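Local coordinates for protein putative histidinol-phosphate aminotransferase (Burkholderia pseudomallei, PDB 3P1T) that probably transfers an amino group from L-histidinol phosphate to 2-oxoglutarate, using pyridoxal 5'-phosphate, in histidine biosynthesis, at residues E62-P67 / R194-S199; R182-A185 / L191-R194. All coordinates share one frame; numbering follows the deposited sequence.

From the N terminus, the chain first reaches 62-67, at the end of helix 52-64. It returns to this place 127 residues later at 194-199, where contact 1 closes a long loop that takes in much of the seven-stranded sheet. Contact 2 closes a far shorter loop, from 182-185 to 191-194, with only five residues between. This small loop falls wholly within the large one, and both end on strand 190-195. R194 is common to the two. Contact 1 ties the helix end to the end of the strand and the turn after it. Contact 2 ties the connection before the strand to its face. F64 O and L184 CD1 also touch, so helix end and connection are neighbours.

Contact 1. Residues E62-P67 / R194-S199; sequences EHFSCP and RSFSKS
F64 and R194 mark the nearest approach of the two backbones, with their CA atoms 10.0 Å apart, so side chains span the gap. The F64 and F196 rings come from opposite directions. F64 presents an edge: its CZ lies 3.8 Å from F196 CE1, near the plane of the F64 ring, while F196 is met obliquely. F64 has CG anti to its carbonyl carbon (chi1 -70°), which directs the ring to the strand. H63 CD2 sits over the centre of one F64 face, 3.7 Å above the plane. R194 NH1 lies near another part of that edge, 4.2 Å from F64 CE1, but the arginine's charge is paired with E171, through NH2, in a salt bridge. Helix 52-64 finishes here in a Schellman motif, with S65 at positive phi. In the other segment S195 OG accepts from S197 N in an ST turn. The run SFSK opens the class I aminotransferase signature, whose lysine binds the cofactor in relatives, so K198 probably has that role. Its NZ hydrogen-bonds a tartaric acid molecule and Y48 OH of the second subunit. L237 and L241 of helix 231-241 also pack on F196.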
ATOM      1  N   GLU A  62       6.864 -16.451 -12.977  1.00 51.40           N
ATOM      2  CA  GLU A  62       6.454 -17.362 -14.041  1.00 52.37           C
ATOM      3  C   GLU A  62       5.859 -16.582 -15.193  1.00 55.39           C
ATOM      4  O   GLU A  62       6.249 -16.793 -16.344  1.00 56.62           O
ATOM      5  CB  GLU A  62       5.438 -18.385 -13.510  1.00 54.64           C
ATOM      6  CG  GLU A  62       6.027 -19.746 -13.166  1.00 71.12           C
ATOM      7  CD  GLU A  62       5.399 -20.452 -11.967  1.00 96.37           C
ATOM      8  OE1 GLU A  62       4.158 -20.636 -11.949  1.00 93.51           O
ATOM      9  OE2 GLU A  62       6.163 -20.859 -11.060  1.00 82.81           O
ATOM     10  N   HIS A  63       4.923 -15.674 -14.875  1.00 48.96           N
ATOM     11  CA  HIS A  63       4.200 -14.865 -15.840  1.00 48.63           C
ATOM     12  C   HIS A  63       5.167 -14.020 -16.697  1.00 52.25           C
ATOM     13  O   HIS A  63       5.041 -14.022 -17.923  1.00 52.14           O
ATOM     14  CB  HIS A  63       3.180 -13.964 -15.115  1.00 48.66           C
ATOM     15  CG  HIS A  63       2.262 -13.229 -16.044  1.00 52.04           C
ATOM     16  ND1 HIS A  63       1.162 -13.849 -16.610  1.00 54.47           N
ATOM     17  CD2 HIS A  63       2.302 -11.942 -16.459  1.00 53.50           C
ATOM     18  CE1 HIS A  63       0.587 -12.934 -17.372  1.00 53.69           C
ATOM     19  NE2 HIS A  63       1.238 -11.769 -17.312  1.00 53.48           N
ATOM     20  N   PHE A  64       6.143 -13.336 -16.063  1.00 47.45           N
ATOM     21  CA  PHE A  64       7.067 -12.456 -16.776  1.00 45.90           C
ATOM     22  C   PHE A  64       8.348 -13.188 -17.215  1.00 52.29           C
ATOM     23  O   PHE A  64       9.202 -12.572 -17.868  1.00 52.77           O
ATOM     24  CB  PHE A  64       7.408 -11.250 -15.906  1.00 45.51           C
ATOM     25  CG  PHE A  64       6.217 -10.333 -15.754  1.00 45.53           C
ATOM     26  CD1 PHE A  64       5.853  -9.467 -16.773  1.00 47.13           C
ATOM     27  CD2 PHE A  64       5.459 -10.330 -14.588  1.00 46.52           C
ATOM     28  CE1 PHE A  64       4.748  -8.621 -16.636  1.00 46.79           C
ATOM     29  CE2 PHE A  64       4.359  -9.473 -14.451  1.00 47.85           C
ATOM     30  CZ  PHE A  64       4.012  -8.630 -15.478  1.00 45.42           C
ATOM     31  N   SER A  65       8.438 -14.506 -16.924  1.00 49.61           N
ATOM     32  CA  SER A  65       9.542 -15.412 -17.270  1.00 51.46           C
ATOM     33  C   SER A  65      10.911 -14.817 -16.853  1.00 56.30           C
ATOM     34  O   SER A  65      11.841 -14.719 -17.652  1.00 57.09           O
ATOM     35  CB  SER A  65       9.529 -15.751 -18.758  1.00 56.66           C
ATOM     36  OG  SER A  65       8.353 -16.456 -19.126  1.00 71.03           O
ATOM     37  N   CYS A  66      11.023 -14.436 -15.583  1.00 52.29           N
ATOM     38  CA  CYS A  66      12.262 -13.899 -15.029  1.00 51.86           C
ATOM     39  C   CYS A  66      12.449 -14.423 -13.617  1.00 56.00           C
ATOM     40  O   CYS A  66      11.456 -14.850 -13.023  1.00 57.59           O
ATOM     41  CB  CYS A  66      12.234 -12.379 -15.051  1.00 51.20           C
ATOM     42  SG  CYS A  66      11.112 -11.656 -13.836  1.00 53.84           S
ATOM     43  N   PRO A  67      13.655 -14.366 -13.010  1.00 50.12           N
ATOM     44  CA  PRO A  67      13.778 -14.830 -11.623  1.00 48.88           C
ATOM     45  C   PRO A  67      13.071 -13.888 -10.650  1.00 50.84           C
ATOM     46  O   PRO A  67      12.982 -12.684 -10.907  1.00 47.65           O
ATOM     47  CB  PRO A  67      15.290 -14.838 -11.382  1.00 51.28           C
ATOM     48  CG  PRO A  67      15.921 -14.649 -12.718  1.00 56.52           C
ATOM     49  CD  PRO A  67      14.949 -13.880 -13.522  1.00 51.48           C
ATOM     50  N   ARG A 194       6.069  -2.292 -15.037  1.00 36.53           N
ATOM     51  CA  ARG A 194       4.824  -2.752 -15.668  1.00 37.46           C
ATOM     52  C   ARG A 194       3.666  -2.510 -14.705  1.00 41.55           C
ATOM     53  O   ARG A 194       3.819  -2.772 -13.502  1.00 40.84           O
ATOM     54  CB  ARG A 194       4.891  -4.234 -16.080  1.00 38.24           C
ATOM     55  CG  ARG A 194       5.923  -4.557 -17.147  1.00 47.24           C
ATOM     56  CD  ARG A 194       5.481  -4.118 -18.511  1.00 52.82           C
ATOM     57  NE  ARG A 194       6.506  -4.378 -19.523  1.00 58.53           N
ATOM     58  CZ  ARG A 194       6.557  -5.468 -20.276  1.00 63.06           C
ATOM     59  NH1 ARG A 194       5.655  -6.429 -20.125  1.00 51.08           N
ATOM     60  NH2 ARG A 194       7.514  -5.609 -21.187  1.00 44.52           N
ATOM     61  N   SER A 195       2.523  -2.012 -15.225  1.00 37.03           N
ATOM     62  CA  SER A 195       1.309  -1.708 -14.454  1.00 36.20           C
ATOM     63  C   SER A 195       0.240  -2.779 -14.642  1.00 41.33           C
ATOM     64  O   SER A 195       0.141  -3.341 -15.739  1.00 44.14           O
ATOM     65  CB  SER A 195       0.749  -0.357 -14.893  1.00 39.50           C
ATOM     66  OG  SER A 195      -0.404   0.041 -14.169  1.00 51.00           O
ATOM     67  N   PHE A 196      -0.587  -3.039 -13.601  1.00 34.58           N
ATOM     68  CA  PHE A 196      -1.689  -3.993 -13.731  1.00 34.48           C
ATOM     69  C   PHE A 196      -3.017  -3.228 -13.813  1.00 40.52           C
ATOM     70  O   PHE A 196      -4.094  -3.835 -13.780  1.00 41.75           O
ATOM     71  CB  PHE A 196      -1.696  -5.023 -12.569  1.00 36.02           C
ATOM     72  CG  PHE A 196      -0.439  -5.867 -12.498  1.00 36.89           C
ATOM     73  CD1 PHE A 196      -0.184  -6.853 -13.453  1.00 40.14           C
ATOM     74  CD2 PHE A 196       0.507  -5.649 -11.510  1.00 37.45           C
ATOM     75  CE1 PHE A 196       1.007  -7.582 -13.432  1.00 41.09           C
ATOM     76  CE2 PHE A 196       1.693  -6.391 -11.482  1.00 40.85           C
ATOM     77  CZ  PHE A 196       1.935  -7.354 -12.441  1.00 39.68           C
ATOM     78  N   SER A 197      -2.932  -1.898 -13.968  1.00 37.18           N
ATOM     79  CA  SER A 197      -4.082  -0.996 -13.968  1.00 37.52           C
ATOM     80  C   SER A 197      -4.845  -0.931 -15.314  1.00 44.58           C
ATOM     81  O   SER A 197      -6.051  -0.623 -15.312  1.00 44.70           O
ATOM     82  CB  SER A 197      -3.640   0.421 -13.598  1.00 38.63           C
ATOM     83  OG  SER A 197      -3.246   0.534 -12.238  1.00 41.89           O
ATOM     84  N   LYS A 198      -4.172  -1.200 -16.452  1.00 41.83           N
ATOM     85  CA  LYS A 198      -4.834  -1.011 -17.742  1.00 41.53           C
ATOM     86  C   LYS A 198      -5.304  -2.350 -18.291  1.00 46.59           C
ATOM     87  O   LYS A 198      -6.338  -2.835 -17.847  1.00 47.98           O
ATOM     88  CB  LYS A 198      -3.908  -0.275 -18.745  1.00 43.52           C
ATOM     89  CG  LYS A 198      -3.167   0.951 -18.178  1.00 47.84           C
ATOM     90  CD  LYS A 198      -4.067   2.004 -17.508  1.00 48.47           C
ATOM     91  CE  LYS A 198      -3.271   3.111 -16.878  1.00 45.32           C
ATOM     92  NZ  LYS A 198      -4.127   3.928 -15.989  1.00 42.80           N
ATOM     93  N   SER A 199      -4.564  -2.945 -19.233  1.00 42.14           N
ATOM     94  CA  SER A 199      -4.868  -4.218 -19.875  1.00 42.12           C
ATOM     95  C   SER A 199      -5.300  -5.315 -18.889  1.00 45.34           C
ATOM     96  O   SER A 199      -6.170  -6.114 -19.248  1.00 46.86           O
ATOM     97  CB  SER A 199      -3.642  -4.697 -20.637  1.00 46.09           C
ATOM     98  OG  SER A 199      -2.451  -4.423 -19.915  1.00 55.62           O
TER

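Contact 2. Residues R182-A185 / L191-R194; sequences RGLA and LVFR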
ATOM      1  N   ARG A 182       9.250  -7.824 -27.783  1.00 56.38           N
ATOM      2  CA  ARG A 182      10.493  -7.355 -27.164  1.00 55.78           C
ATOM      3  C   ARG A 182      10.472  -7.667 -25.653  1.00 60.18           C
ATOM      4  O   ARG A 182       9.482  -7.334 -24.987  1.00 58.50           O
ATOM      5  CB  ARG A 182      10.579  -5.836 -27.428  1.00 52.74           C
ATOM      6  CG  ARG A 182      11.843  -5.189 -26.937  1.00 55.94           C
ATOM      7  CD  ARG A 182      11.654  -3.710 -26.712  1.00 59.41           C
ATOM      8  NE  ARG A 182      11.558  -2.953 -27.955  1.00 58.13           N
ATOM      9  CZ  ARG A 182      11.387  -1.640 -27.997  1.00 63.66           C
ATOM     10  NH1 ARG A 182      11.278  -0.942 -26.874  1.00 51.08           N
ATOM     11  NH2 ARG A 182      11.330  -1.012 -29.158  1.00 51.10           N
ATOM     12  N   GLY A 183      11.501  -8.306 -25.133  1.00 58.84           N
ATOM     13  CA  GLY A 183      11.499  -8.681 -23.719  1.00 59.10           C
ATOM     14  C   GLY A 183      11.488  -7.573 -22.674  1.00 61.56           C
ATOM     15  O   GLY A 183      11.298  -6.386 -22.985  1.00 62.19           O
ATOM     16  N   LEU A 184      11.639  -7.983 -21.400  1.00 54.30           N
ATOM     17  CA  LEU A 184      11.835  -7.066 -20.292  1.00 51.04           C
ATOM     18  C   LEU A 184      13.284  -6.661 -20.373  1.00 55.38           C
ATOM     19  O   LEU A 184      14.150  -7.542 -20.434  1.00 57.00           O
ATOM     20  CB  LEU A 184      11.459  -7.669 -18.919  1.00 49.43           C
ATOM     21  CG  LEU A 184      10.005  -7.986 -18.637  1.00 51.66           C
ATOM     22  CD1 LEU A 184       9.905  -8.909 -17.468  1.00 51.07           C
ATOM     23  CD2 LEU A 184       9.205  -6.738 -18.366  1.00 51.46           C
ATOM     24  N   ALA A 185      13.554  -5.364 -20.508  1.00 49.68           N
ATOM     25  CA  ALA A 185      14.916  -4.866 -20.633  1.00 49.44           C
ATOM     26  C   ALA A 185      15.377  -4.262 -19.304  1.00 51.98           C
ATOM     27  O   ALA A 185      14.908  -3.194 -18.913  1.00 53.22           O
ATOM     28  CB  ALA A 185      15.003  -3.840 -21.761  1.00 50.08           C
ATOM     29  N   LEU A 191      16.225  -0.375 -15.360  1.00 37.52           N
ATOM     30  CA  LEU A 191      15.052  -0.964 -14.727  1.00 36.81           C
ATOM     31  C   LEU A 191      13.812  -0.744 -15.608  1.00 40.65           C
ATOM     32  O   LEU A 191      13.776   0.186 -16.420  1.00 41.42           O
ATOM     33  CB  LEU A 191      14.823  -0.380 -13.313  1.00 35.88           C
ATOM     34  CG  LEU A 191      15.888  -0.700 -12.277  1.00 41.15           C
ATOM     35  CD1 LEU A 191      16.839   0.467 -12.112  1.00 41.72           C
ATOM     36  CD2 LEU A 191      15.262  -0.986 -10.935  1.00 41.24           C
ATOM     37  N   VAL A 192      12.803  -1.595 -15.453  1.00 35.90           N
ATOM     38  CA  VAL A 192      11.564  -1.466 -16.225  1.00 35.01           C
ATOM     39  C   VAL A 192      10.368  -1.658 -15.247  1.00 37.22           C
ATOM     40  O   VAL A 192      10.440  -2.458 -14.309  1.00 35.69           O
ATOM     41  CB  VAL A 192      11.524  -2.421 -17.472  1.00 39.00           C
ATOM     42  CG1 VAL A 192      11.809  -3.871 -17.130  1.00 39.26           C
ATOM     43  CG2 VAL A 192      10.237  -2.297 -18.266  1.00 38.68           C
ATOM     44  N   PHE A 193       9.312  -0.853 -15.433  1.00 33.24           N
ATOM     45  CA  PHE A 193       8.086  -0.935 -14.649  1.00 32.10           C
ATOM     46  C   PHE A 193       6.897  -1.355 -15.535  1.00 37.93           C
ATOM     47  O   PHE A 193       6.735  -0.822 -16.624  1.00 37.56           O
ATOM     48  CB  PHE A 193       7.792   0.401 -13.949  1.00 32.04           C
ATOM     49  CG  PHE A 193       6.439   0.481 -13.274  1.00 32.58           C
ATOM     50  CD1 PHE A 193       6.254  -0.013 -11.984  1.00 34.46           C
ATOM     51  CD2 PHE A 193       5.346   1.058 -13.928  1.00 33.65           C
ATOM     52  CE1 PHE A 193       4.998   0.051 -11.367  1.00 34.34           C
ATOM     53  CE2 PHE A 193       4.089   1.114 -13.312  1.00 35.08           C
ATOM     54  CZ  PHE A 193       3.934   0.638 -12.026  1.00 32.93           C
ATOM     55  N   ARG A 194       6.069  -2.292 -15.037  1.00 36.53           N
ATOM     56  CA  ARG A 194       4.824  -2.752 -15.668  1.00 37.46           C
ATOM     57  C   ARG A 194       3.666  -2.510 -14.705  1.00 41.55           C
ATOM     58  O   ARG A 194       3.819  -2.772 -13.502  1.00 40.84           O
ATOM     59  CB  ARG A 194       4.891  -4.234 -16.080  1.00 38.24           C
ATOM     60  CG  ARG A 194       5.923  -4.557 -17.147  1.00 47.24           C
ATOM     61  CD  ARG A 194       5.481  -4.118 -18.511  1.00 52.82           C
ATOM     62  NE  ARG A 194       6.506  -4.378 -19.523  1.00 58.53           N
ATOM     63  CZ  ARG A 194       6.557  -5.468 -20.276  1.00 63.06           C
ATOM     64  NH1 ARG A 194       5.655  -6.429 -20.125  1.00 51.08           N
ATOM     65  NH2 ARG A 194       7.514  -5.609 -21.187  1.00 44.52           N
TER
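L184 and R194 make the close part of this contact. Their side chains cross at a slant, and one leucine methyl does the touching. L184 CD2 lies over the centre of one face of the R194 guanidinium, 3.4 Å above its plane, and 3.5 Å from both CZ and NH2. The arginine chain bends at chi2 (-75°) and then runs extended through chi3, which brings the flat group under the leucine methyl. NH2 forms a salt bridge with E171, which helps fix the rotation of the group. The same L184 methyl also reaches V192, with CD2 4.1 Å from CG1. V192 CG1 further packs on the A185 carbonyl oxygen at 3.6 Å. F211 of strand 208-211 borders L184, V192 and R194; V192 is buried there, while L184 and R194 keep some exposure.

The other end is looser. G183 O lies near the guanidinium plane but 4.3 Å from R194 NH2, and no hydrogen bond forms. R182 is exposed and does not touch the strand segment; its guanidinium makes a cation-pi contact with F179. No hydrogen bond joins the two segments anywhere. Strand 190-195 instead bonds through its backbone to 166-170 on one side and 208-211 on the other. L191 and F193 point away from the loop, and their side chains touch L168 and D170. The loop thus covers one face of a strand in the mixed seven-stranded sheet, with 208-211 as its antiparallel member, that is characteristic of the large domain of fold-type I PLP enzymes.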